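PDB 5ZKA: N-acetylneuraminate lyase from Fusobacterium nucleatum subsp. nucleatum ATCC 25586, which is a lyase of the dihydrodipicolinate synthetase family, built on a TIM-barrel fold. Local coordinates for residues 91-96 with 118-123. Numbering follows the deposited sequence.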
ATOM      1  N   ILE A  91      21.908  13.835   2.786  1.00 28.48           N
ATOM      2  CA  ILE A  91      22.221  12.565   2.137  1.00 26.43           C
ATOM      3  C   ILE A  91      22.594  12.866   0.692  1.00 32.12           C
ATOM      4  O   ILE A  91      21.900  13.638   0.019  1.00 31.29           O
ATOM      5  CB  ILE A  91      21.038  11.578   2.188  1.00 25.62           C
ATOM      6  CG1 ILE A  91      20.638  11.249   3.631  1.00 24.88           C
ATOM      7  CG2 ILE A  91      21.374  10.269   1.402  1.00 25.07           C
ATOM      8  CD1 ILE A  91      19.244  10.570   3.724  1.00 27.66           C
ATOM      9  N   ALA A  92      23.680  12.259   0.212  1.00 25.41           N
ATOM     10  CA  ALA A  92      24.126  12.458  -1.159  1.00 24.30           C
ATOM     11  C   ALA A  92      23.862  11.187  -1.950  1.00 25.81           C
ATOM     12  O   ALA A  92      24.448  10.139  -1.655  1.00 26.41           O
ATOM     13  CB  ALA A  92      25.616  12.823  -1.201  1.00 25.32           C
ATOM     14  N   GLN A  93      22.983  11.276  -2.948  1.00 24.35           N
ATOM     15  CA  GLN A  93      22.721  10.156  -3.849  1.00 23.25           C
ATOM     16  C   GLN A  93      23.797  10.131  -4.931  1.00 28.99           C
ATOM     17  O   GLN A  93      23.908  11.079  -5.715  1.00 29.85           O
ATOM     18  CB  GLN A  93      21.327  10.295  -4.459  1.00 27.15           C
ATOM     19  CG  GLN A  93      20.724   8.987  -4.993  1.00 30.42           C
ATOM     20  CD  GLN A  93      21.359   8.541  -6.285  1.00 29.85           C
ATOM     21  OE1 GLN A  93      21.629   7.362  -6.484  1.00 29.16           O
ATOM     22  NE2 GLN A  93      21.608   9.488  -7.174  1.00 29.11           N
ATOM     23  N   VAL A  94      24.597   9.059  -4.974  1.00 25.66           N
ATOM     24  CA  VAL A  94      25.727   8.968  -5.893  1.00 26.94           C
ATOM     25  C   VAL A  94      25.619   7.779  -6.846  1.00 27.20           C
ATOM     26  O   VAL A  94      26.540   7.537  -7.628  1.00 29.07           O
ATOM     27  CB  VAL A  94      27.066   8.918  -5.132  1.00 27.65           C
ATOM     28  CG1 VAL A  94      27.252  10.184  -4.287  1.00 29.76           C
ATOM     29  CG2 VAL A  94      27.146   7.668  -4.270  1.00 30.62           C
ATOM     30  N   GLY A  95      24.503   7.049  -6.825  1.00 26.79           N
ATOM     31  CA  GLY A  95      24.380   5.865  -7.653  1.00 28.63           C
ATOM     32  C   GLY A  95      24.277   6.186  -9.131  1.00 33.34           C
ATOM     33  O   GLY A  95      23.954   7.305  -9.538  1.00 31.23           O
ATOM     34  N   SER A  96      24.515   5.162  -9.953  1.00 28.58           N
ATOM     35  CA  SER A  96      24.658   5.351 -11.393  1.00 28.92           C
ATOM     36  C   SER A  96      24.808   3.976 -12.037  1.00 31.80           C
ATOM     37  O   SER A  96      25.165   3.001 -11.364  1.00 32.38           O
ATOM     38  CB  SER A  96      25.874   6.235 -11.708  1.00 29.59           C
ATOM     39  OG  SER A  96      26.302   6.100 -13.048  1.00 31.55           O
ATOM     40  N   SER A 118      23.625   7.703  -0.615  1.00 24.79           N
ATOM     41  CA  SER A 118      22.561   6.849  -1.117  1.00 25.86           C
ATOM     42  C   SER A 118      22.934   6.450  -2.534  1.00 26.89           C
ATOM     43  O   SER A 118      23.744   7.111  -3.186  1.00 25.72           O
ATOM     44  CB  SER A 118      21.199   7.561  -1.084  1.00 26.90           C
ATOM     45  OG  SER A 118      20.135   6.645  -1.232  1.00 31.81           O
ATOM     46  N   ALA A 119      22.359   5.351  -3.017  1.00 28.42           N
ATOM     47  CA  ALA A 119      22.673   4.929  -4.379  1.00 24.40           C
ATOM     48  C   ALA A 119      21.511   4.121  -4.928  1.00 29.06           C
ATOM     49  O   ALA A 119      21.132   3.106  -4.337  1.00 26.56           O
ATOM     50  CB  ALA A 119      23.967   4.111  -4.424  1.00 27.15           C
ATOM     51  N   VAL A 120      20.968   4.562  -6.066  1.00 29.63           N
ATOM     52  CA  VAL A 120      19.915   3.793  -6.719  1.00 27.75           C
ATOM     53  C   VAL A 120      20.468   2.428  -7.133  1.00 27.24           C
ATOM     54  O   VAL A 120      21.664   2.272  -7.408  1.00 24.62           O
ATOM     55  CB  VAL A 120      19.360   4.566  -7.927  1.00 26.91           C
ATOM     56  CG1 VAL A 120      20.469   4.850  -8.940  1.00 30.75           C
ATOM     57  CG2 VAL A 120      18.186   3.812  -8.570  1.00 28.35           C
ATOM     58  N   THR A 121      19.598   1.418  -7.155  1.00 26.33           N
ATOM     59  CA  THR A 121      20.025   0.134  -7.691  1.00 28.58           C
ATOM     60  C   THR A 121      20.520   0.326  -9.125  1.00 28.80           C
ATOM     61  O   THR A 121      19.911   1.075  -9.895  1.00 33.02           O
ATOM     62  CB  THR A 121      18.881  -0.885  -7.656  1.00 34.48           C
ATOM     63  OG1 THR A 121      17.755  -0.373  -8.380  1.00 31.02           O
ATOM     64  CG2 THR A 121      18.461  -1.170  -6.211  1.00 31.73           C
ATOM     65  N   PRO A 122      21.637  -0.294  -9.511  1.00 31.23           N
ATOM     66  CA  PRO A 122      22.088  -0.149 -10.901  1.00 29.36           C
ATOM     67  C   PRO A 122      21.022  -0.700 -11.839  1.00 31.81           C
ATOM     68  O   PRO A 122      20.366  -1.697 -11.537  1.00 34.51           O
ATOM     69  CB  PRO A 122      23.388  -0.969 -10.951  1.00 36.00           C
ATOM     70  CG  PRO A 122      23.279  -1.918  -9.826  1.00 34.64           C
ATOM     71  CD  PRO A 122      22.473  -1.239  -8.751  1.00 36.29           C
ATOM     72  N   PHE A 123      20.821  -0.019 -12.965  1.00 31.66           N
ATOM     73  CA  PHE A 123      19.656  -0.259 -13.809  1.00 32.67           C
ATOM     74  C   PHE A 123      20.102  -0.268 -15.272  1.00 29.17           C
ATOM     75  O   PHE A 123      21.297  -0.221 -15.574  1.00 32.10           O
ATOM     76  CB  PHE A 123      18.569   0.792 -13.512  1.00 31.16           C
ATOM     77  CG  PHE A 123      19.035   2.218 -13.677  1.00 30.07           C
ATOM     78  CD1 PHE A 123      19.621   2.902 -12.621  1.00 31.34           C
ATOM     79  CD2 PHE A 123      18.870   2.875 -14.886  1.00 33.60           C
ATOM     80  CE1 PHE A 123      20.049   4.217 -12.771  1.00 34.17           C
ATOM     81  CE2 PHE A 123      19.286   4.192 -15.043  1.00 28.31           C
ATOM     82  CZ  PHE A 123      19.885   4.856 -13.986  1.00 33.07           C
TER
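Gln93 reaches across to the backbone of Val120 with its side-chain amide, carrying the link between strands 89-93 and 117-120 one step past the end of the first. CG stands anti to the backbone N (chi1 -159°) and the chain bends at chi2, which swings OE1 over to the neighbouring strand. There Val120 N donates to Gln93 OE1 at 2.9 Å, 17° from the amide plane. Gly95 N donates to the same oxygen from above that plane, in a more bent bond (133° at the hydrogen), so one acceptor serves two buried N-H groups. The other end of the amide, NE2, bonds to Gly59 O; glutamine suits the place because it accepts and donates at once, and partners at both ends fix which way the amide is turned.

Upstream of Gly95 the strands pair in parallel, with Gln93 opposite Ser118: Ser118 N donates to Ala92 O, and Val94 N to Ser118 O at 2.8 Å. Gln93 and Ser118 face the same side of the sheet, where the small serine keeps OG close to the backbone, bonded to Ile148 O and Tyr57 OH. Ile91 CG2 packs on Ser118 CB at 3.7 Å. Past the Gln93-Ser118 bridge, Gly95, with no side chain, can lie against the backbone of Ala119 and Val120, its CA 3.7 Å from Ala119 CB. Val120 CG1, set between its backbone N and carbonyl carbon, comes alongside Gln93 OE1 at 3.7 Å, a methyl covering the polar bond.

Helix 99-112 links the two strands in a beta-alpha-beta crossover within the parallel barrel of the TIM fold.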